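Local coordinates for tetratricopeptide TPR_2 repeat protein (Thermobaculum terrenum, PDB 5DJS) that is a tetratricopeptide-repeat protein of glycosyltransferase family 41, joining an N-terminal helical repeat region to a GT-B type core that holds uridine-5'-diphosphate in the model, at residues P108-Y118 and R132-Y143. The protein carries 1 engineered substitution. Residues are numbered along the deposited sequence; the frame is centred on the assembly and turned at random.
Sequences PDYHRAHSGLY and RHILALDWARRY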
loop_
_atom_site.group_PDB
_atom_site.type_symbol
_atom_site.label_atom_id
_atom_site.label_comp_id
_atom_site.label_asym_id
_atom_site.label_seq_id
_atom_site.Cartn_x
_atom_site.Cartn_y
_atom_site.Cartn_z
ATOM N N PRO A 108 -12.014 8.584 -21.516
ATOM C CA PRO A 108 -10.811 9.378 -21.212
ATOM C C PRO A 108 -10.839 10.174 -19.918
ATOM O O PRO A 108 -9.774 10.513 -19.427
ATOM C CB PRO A 108 -10.694 10.313 -22.416
ATOM C CG PRO A 108 -11.337 9.554 -23.521
ATOM C CD PRO A 108 -12.508 8.868 -22.874
ATOM N N ASP A 109 -12.028 10.464 -19.379
ATOM C CA ASP A 109 -12.157 11.157 -18.091
ATOM C C ASP A 109 -12.427 10.193 -16.916
ATOM O O ASP A 109 -13.275 10.455 -16.060
ATOM C CB ASP A 109 -13.178 12.315 -18.170
ATOM C CG ASP A 109 -14.629 11.853 -18.318
ATOM O OD1 ASP A 109 -14.893 10.681 -18.667
ATOM O OD2 ASP A 109 -15.515 12.697 -18.080
ATOM N N TYR A 110 -11.671 9.097 -16.873
ATOM C CA TYR A 110 -11.805 8.062 -15.849
ATOM C C TYR A 110 -10.687 8.294 -14.828
ATOM O O TYR A 110 -9.607 7.708 -14.947
ATOM C CB TYR A 110 -11.669 6.667 -16.498
ATOM C CG TYR A 110 -12.308 5.492 -15.767
ATOM C CD1 TYR A 110 -12.544 5.504 -14.384
ATOM C CD2 TYR A 110 -12.634 4.334 -16.464
ATOM C CE1 TYR A 110 -13.115 4.417 -13.738
ATOM C CE2 TYR A 110 -13.211 3.243 -15.825
ATOM C CZ TYR A 110 -13.446 3.287 -14.465
ATOM O OH TYR A 110 -14.021 2.195 -13.841
ATOM N N HIS A 111 -10.946 9.135 -13.822
ATOM C CA HIS A 111 -9.919 9.475 -12.827
ATOM C C HIS A 111 -9.393 8.288 -11.980
ATOM O O HIS A 111 -8.236 8.313 -11.563
ATOM C CB HIS A 111 -10.341 10.670 -11.935
ATOM C CG HIS A 111 -11.539 10.422 -11.065
ATOM N ND1 HIS A 111 -12.560 11.337 -10.946
ATOM C CD2 HIS A 111 -11.876 9.385 -10.261
ATOM C CE1 HIS A 111 -13.477 10.874 -10.118
ATOM N NE2 HIS A 111 -13.088 9.687 -9.691
ATOM N N ARG A 112 -10.215 7.262 -11.741
ATOM C CA ARG A 112 -9.791 6.101 -10.934
ATOM C C ARG A 112 -8.885 5.172 -11.733
ATOM O O ARG A 112 -7.938 4.620 -11.190
ATOM C CB ARG A 112 -10.986 5.325 -10.362
ATOM C CG ARG A 112 -11.459 5.835 -9.006
ATOM C CD ARG A 112 -12.555 4.963 -8.410
ATOM N NE ARG A 112 -12.057 3.637 -8.018
ATOM C CZ ARG A 112 -12.812 2.621 -7.586
ATOM N NH1 ARG A 112 -14.137 2.742 -7.472
ATOM N NH2 ARG A 112 -12.236 1.463 -7.266
ATOM N N ALA A 113 -9.179 5.015 -13.023
ATOM C CA ALA A 113 -8.351 4.215 -13.938
ATOM C C ALA A 113 -7.025 4.908 -14.215
ATOM O O ALA A 113 -6.001 4.256 -14.373
ATOM C CB ALA A 113 -9.089 3.965 -15.247
ATOM N N HIS A 114 -7.054 6.234 -14.264
ATOM C CA HIS A 114 -5.853 7.042 -14.444
ATOM C C HIS A 114 -4.921 6.897 -13.226
ATOM O O HIS A 114 -3.717 6.759 -13.407
ATOM C CB HIS A 114 -6.255 8.503 -14.673
ATOM C CG HIS A 114 -5.212 9.346 -15.343
ATOM N ND1 HIS A 114 -3.925 9.482 -14.866
ATOM C CD2 HIS A 114 -5.290 10.140 -16.433
ATOM C CE1 HIS A 114 -3.249 10.300 -15.651
ATOM N NE2 HIS A 114 -4.054 10.715 -16.607
ATOM N N SER A 115 -5.474 6.922 -12.006
ATOM C CA SER A 115 -4.702 6.623 -10.779
ATOM C C SER A 115 -4.144 5.206 -10.836
ATOM O O SER A 115 -2.930 4.995 -10.713
ATOM C CB SER A 115 -5.562 6.713 -9.509
ATOM O OG SER A 115 -5.926 8.032 -9.194
ATOM N N GLY A 116 -5.052 4.244 -11.013
ATOM C CA GLY A 116 -4.713 2.826 -11.055
ATOM C C GLY A 116 -3.552 2.559 -11.985
ATOM O O GLY A 116 -2.615 1.842 -11.630
ATOM N N LEU A 117 -3.612 3.163 -13.171
ATOM C CA LEU A 117 -2.526 3.087 -14.148
ATOM C C LEU A 117 -1.232 3.654 -13.561
ATOM O O LEU A 117 -0.201 2.979 -13.587
ATOM C CB LEU A 117 -2.916 3.815 -15.443
ATOM C CG LEU A 117 -1.883 3.878 -16.567
ATOM C CD1 LEU A 117 -1.498 2.489 -17.046
ATOM C CD2 LEU A 117 -2.423 4.706 -17.717
ATOM N N TYR A 118 -1.291 4.867 -13.015
ATOM C CA TYR A 118 -0.134 5.479 -12.321
ATOM C C TYR A 118 0.487 4.559 -11.270
ATOM O O TYR A 118 1.704 4.359 -11.267
ATOM C CB TYR A 118 -0.536 6.802 -11.665
ATOM C CG TYR A 118 0.551 7.499 -10.863
ATOM C CD1 TYR A 118 1.843 7.657 -11.372
ATOM C CD2 TYR A 118 0.269 8.044 -9.603
ATOM C CE1 TYR A 118 2.827 8.310 -10.634
ATOM C CE2 TYR A 118 1.239 8.704 -8.867
ATOM C CZ TYR A 118 2.512 8.836 -9.378
ATOM O OH TYR A 118 3.461 9.511 -8.645
ATOM N N ARG A 132 6.410 8.077 -15.116
ATOM C CA ARG A 132 5.474 8.035 -13.984
ATOM C C ARG A 132 5.085 9.436 -13.542
ATOM O O ARG A 132 3.909 9.727 -13.357
ATOM C CB ARG A 132 6.108 7.320 -12.792
ATOM C CG ARG A 132 6.426 5.863 -13.037
ATOM C CD ARG A 132 7.526 5.379 -12.117
ATOM N NE ARG A 132 7.714 3.947 -12.276
ATOM C CZ ARG A 132 8.483 3.187 -11.511
ATOM N NH1 ARG A 132 9.174 3.708 -10.494
ATOM N NH2 ARG A 132 8.560 1.883 -11.767
ATOM N N HIS A 133 6.105 10.273 -13.357
ATOM C CA HIS A 133 5.976 11.694 -13.030
ATOM C C HIS A 133 4.982 12.426 -13.951
ATOM O O HIS A 133 4.044 13.085 -13.481
ATOM C CB HIS A 133 7.372 12.315 -13.136
ATOM C CG HIS A 133 7.423 13.786 -12.882
ATOM N ND1 HIS A 133 6.853 14.374 -11.773
ATOM C CD2 HIS A 133 8.029 14.782 -13.568
ATOM C CE1 HIS A 133 7.089 15.674 -11.797
ATOM N NE2 HIS A 133 7.799 15.948 -12.877
ATOM N N ILE A 134 5.196 12.276 -15.259
ATOM C CA ILE A 134 4.360 12.906 -16.285
ATOM C C ILE A 134 2.904 12.460 -16.178
ATOM O O ILE A 134 1.981 13.288 -16.188
ATOM C CB ILE A 134 4.925 12.639 -17.701
ATOM C CG1 ILE A 134 6.103 13.593 -17.954
ATOM C CG2 ILE A 134 3.861 12.826 -18.779
ATOM C CD1 ILE A 134 6.988 13.201 -19.115
ATOM N N LEU A 135 2.698 11.157 -16.070
ATOM C CA LEU A 135 1.344 10.642 -15.924
ATOM C C LEU A 135 0.657 11.184 -14.660
ATOM O O LEU A 135 -0.542 11.426 -14.673
ATOM C CB LEU A 135 1.347 9.115 -15.930
ATOM C CG LEU A 135 -0.020 8.436 -15.960
ATOM C CD1 LEU A 135 -0.708 8.655 -17.305
ATOM C CD2 LEU A 135 0.131 6.954 -15.668
ATOM N N ALA A 136 1.412 11.383 -13.581
ATOM C CA ALA A 136 0.839 11.882 -12.317
ATOM C C ALA A 136 0.381 13.331 -12.452
ATOM O O ALA A 136 -0.755 13.673 -12.095
ATOM C CB ALA A 136 1.851 11.772 -11.200
ATOM N N LEU A 137 1.287 14.162 -12.973
ATOM C CA LEU A 137 0.992 15.541 -13.313
ATOM C C LEU A 137 -0.235 15.632 -14.214
ATOM O O LEU A 137 -1.133 16.436 -13.961
ATOM C CB LEU A 137 2.182 16.176 -14.032
ATOM C CG LEU A 137 3.444 16.445 -13.229
ATOM C CD1 LEU A 137 4.566 16.893 -14.148
ATOM C CD2 LEU A 137 3.200 17.484 -12.151
ATOM N N ASP A 138 -0.266 14.799 -15.257
ATOM C CA ASP A 138 -1.400 14.760 -16.198
ATOM C C ASP A 138 -2.706 14.569 -15.453
ATOM O O ASP A 138 -3.653 15.278 -15.705
ATOM C CB ASP A 138 -1.225 13.651 -17.249
ATOM C CG ASP A 138 -2.033 13.907 -18.522
ATOM O OD1 ASP A 138 -3.192 13.459 -18.617
ATOM O OD2 ASP A 138 -1.486 14.533 -19.451
ATOM N N TRP A 139 -2.723 13.629 -14.511
ATOM C CA TRP A 139 -3.884 13.367 -13.656
ATOM C C TRP A 139 -4.294 14.608 -12.887
ATOM O O TRP A 139 -5.456 15.009 -12.917
ATOM C CB TRP A 139 -3.550 12.244 -12.664
ATOM C CG TRP A 139 -4.629 11.853 -11.713
ATOM C CD1 TRP A 139 -5.616 10.953 -11.923
ATOM C CD2 TRP A 139 -4.788 12.319 -10.380
ATOM N NE1 TRP A 139 -6.401 10.818 -10.802
ATOM C CE2 TRP A 139 -5.915 11.657 -9.837
ATOM C CE3 TRP A 139 -4.090 13.240 -9.585
ATOM C CZ2 TRP A 139 -6.361 11.886 -8.534
ATOM C CZ3 TRP A 139 -4.532 13.460 -8.273
ATOM C CH2 TRP A 139 -5.659 12.790 -7.769
ATOM N N ALA A 140 -3.320 15.194 -12.195
ATOM C CA ALA A 140 -3.538 16.343 -11.319
ATOM C C ALA A 140 -4.122 17.495 -12.094
ATOM O O ALA A 140 -5.129 18.079 -11.683
ATOM C CB ALA A 140 -2.228 16.773 -10.671
ATOM N N ARG A 141 -3.486 17.810 -13.215
ATOM C CA ARG A 141 -3.951 18.881 -14.106
ATOM C C ARG A 141 -5.417 18.702 -14.510
ATOM O O ARG A 141 -6.160 19.671 -14.567
ATOM C CB ARG A 141 -3.064 18.955 -15.352
ATOM C CG ARG A 141 -3.079 20.298 -16.062
ATOM C CD ARG A 141 -2.525 20.193 -17.477
ATOM N NE ARG A 141 -3.248 19.170 -18.259
ATOM C CZ ARG A 141 -2.726 18.050 -18.779
ATOM N NH1 ARG A 141 -1.429 17.754 -18.669
ATOM N NH2 ARG A 141 -3.523 17.214 -19.440
ATOM N N ARG A 142 -5.820 17.461 -14.766
ATOM C CA ARG A 142 -7.178 17.153 -15.197
ATOM C C ARG A 142 -8.202 17.266 -14.076
ATOM O O ARG A 142 -9.260 17.856 -14.282
ATOM C CB ARG A 142 -7.250 15.743 -15.799
ATOM C CG ARG A 142 -6.595 15.632 -17.165
ATOM C CD ARG A 142 -6.659 14.216 -17.714
ATOM N NE ARG A 142 -5.770 14.087 -18.860
ATOM C CZ ARG A 142 -6.011 14.549 -20.089
ATOM N NH1 ARG A 142 -7.148 15.178 -20.380
ATOM N NH2 ARG A 142 -5.097 14.371 -21.046
ATOM N N TYR A 143 -7.891 16.690 -12.908
ATOM C CA TYR A 143 -8.894 16.446 -11.853
ATOM C C TYR A 143 -8.703 17.182 -10.524
ATOM O O TYR A 143 -9.637 17.245 -9.721
ATOM C CB TYR A 143 -8.999 14.937 -11.594
ATOM C CG TYR A 143 -9.229 14.141 -12.856
ATOM C CD1 TYR A 143 -10.330 14.409 -13.680
ATOM C CD2 TYR A 143 -8.338 13.144 -13.250
ATOM C CE1 TYR A 143 -10.534 13.691 -14.856
ATOM C CE2 TYR A 143 -8.534 12.427 -14.416
ATOM C CZ TYR A 143 -9.620 12.697 -15.215
ATOM O OH TYR A 143 -9.743 11.944 -16.350
#
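H111, H114 and Y118 of helix 111-120 pack against Y143, W139, L135 and A136 of helix 129-143, in an antiparallel helix pair between the TPR helices and the first parallel sheet domain. The axes of segments 111-118 and 132-143 approach to 9.8 Å, with their directions 162° apart. A single hydrogen bond crosses the contact: W139 NE1 donates a hydrogen bond to H111 O at 3.2 Å. The acceptor lies in the indole plane. S115 N also donates to this oxygen, from the opposite face of the carbonyl plane.

H111 CB sits over the Y143 ring, 3.6 Å from its centroid, as a CH-pi contact. With H111 CG between the backbone N and the carbonyl carbon (chi1 64°), the imidazole turns its edge to the same tyrosine ring. R142 CB covers the other face of Y143.

One face of the H114 ring lies against W139 CA, and its edge meets the carbonyl of L135, CE1 to O. D138 OD1 stands at the same ring's edge and also accepts from R142 NE at 2.7 Å in a salt bridge.

Further along, A136 CB lies over the Y118 ring, 3.8 Å from the centroid. Y118 OH is hydrogen-bonded to T273 O. L117 CG touches L135 CD2, while L117 also packs on helix 93-106. Such an antiparallel helical hairpin is like the helix pairs of TPR repeats and appears to carry the helical array toward the GT-B core.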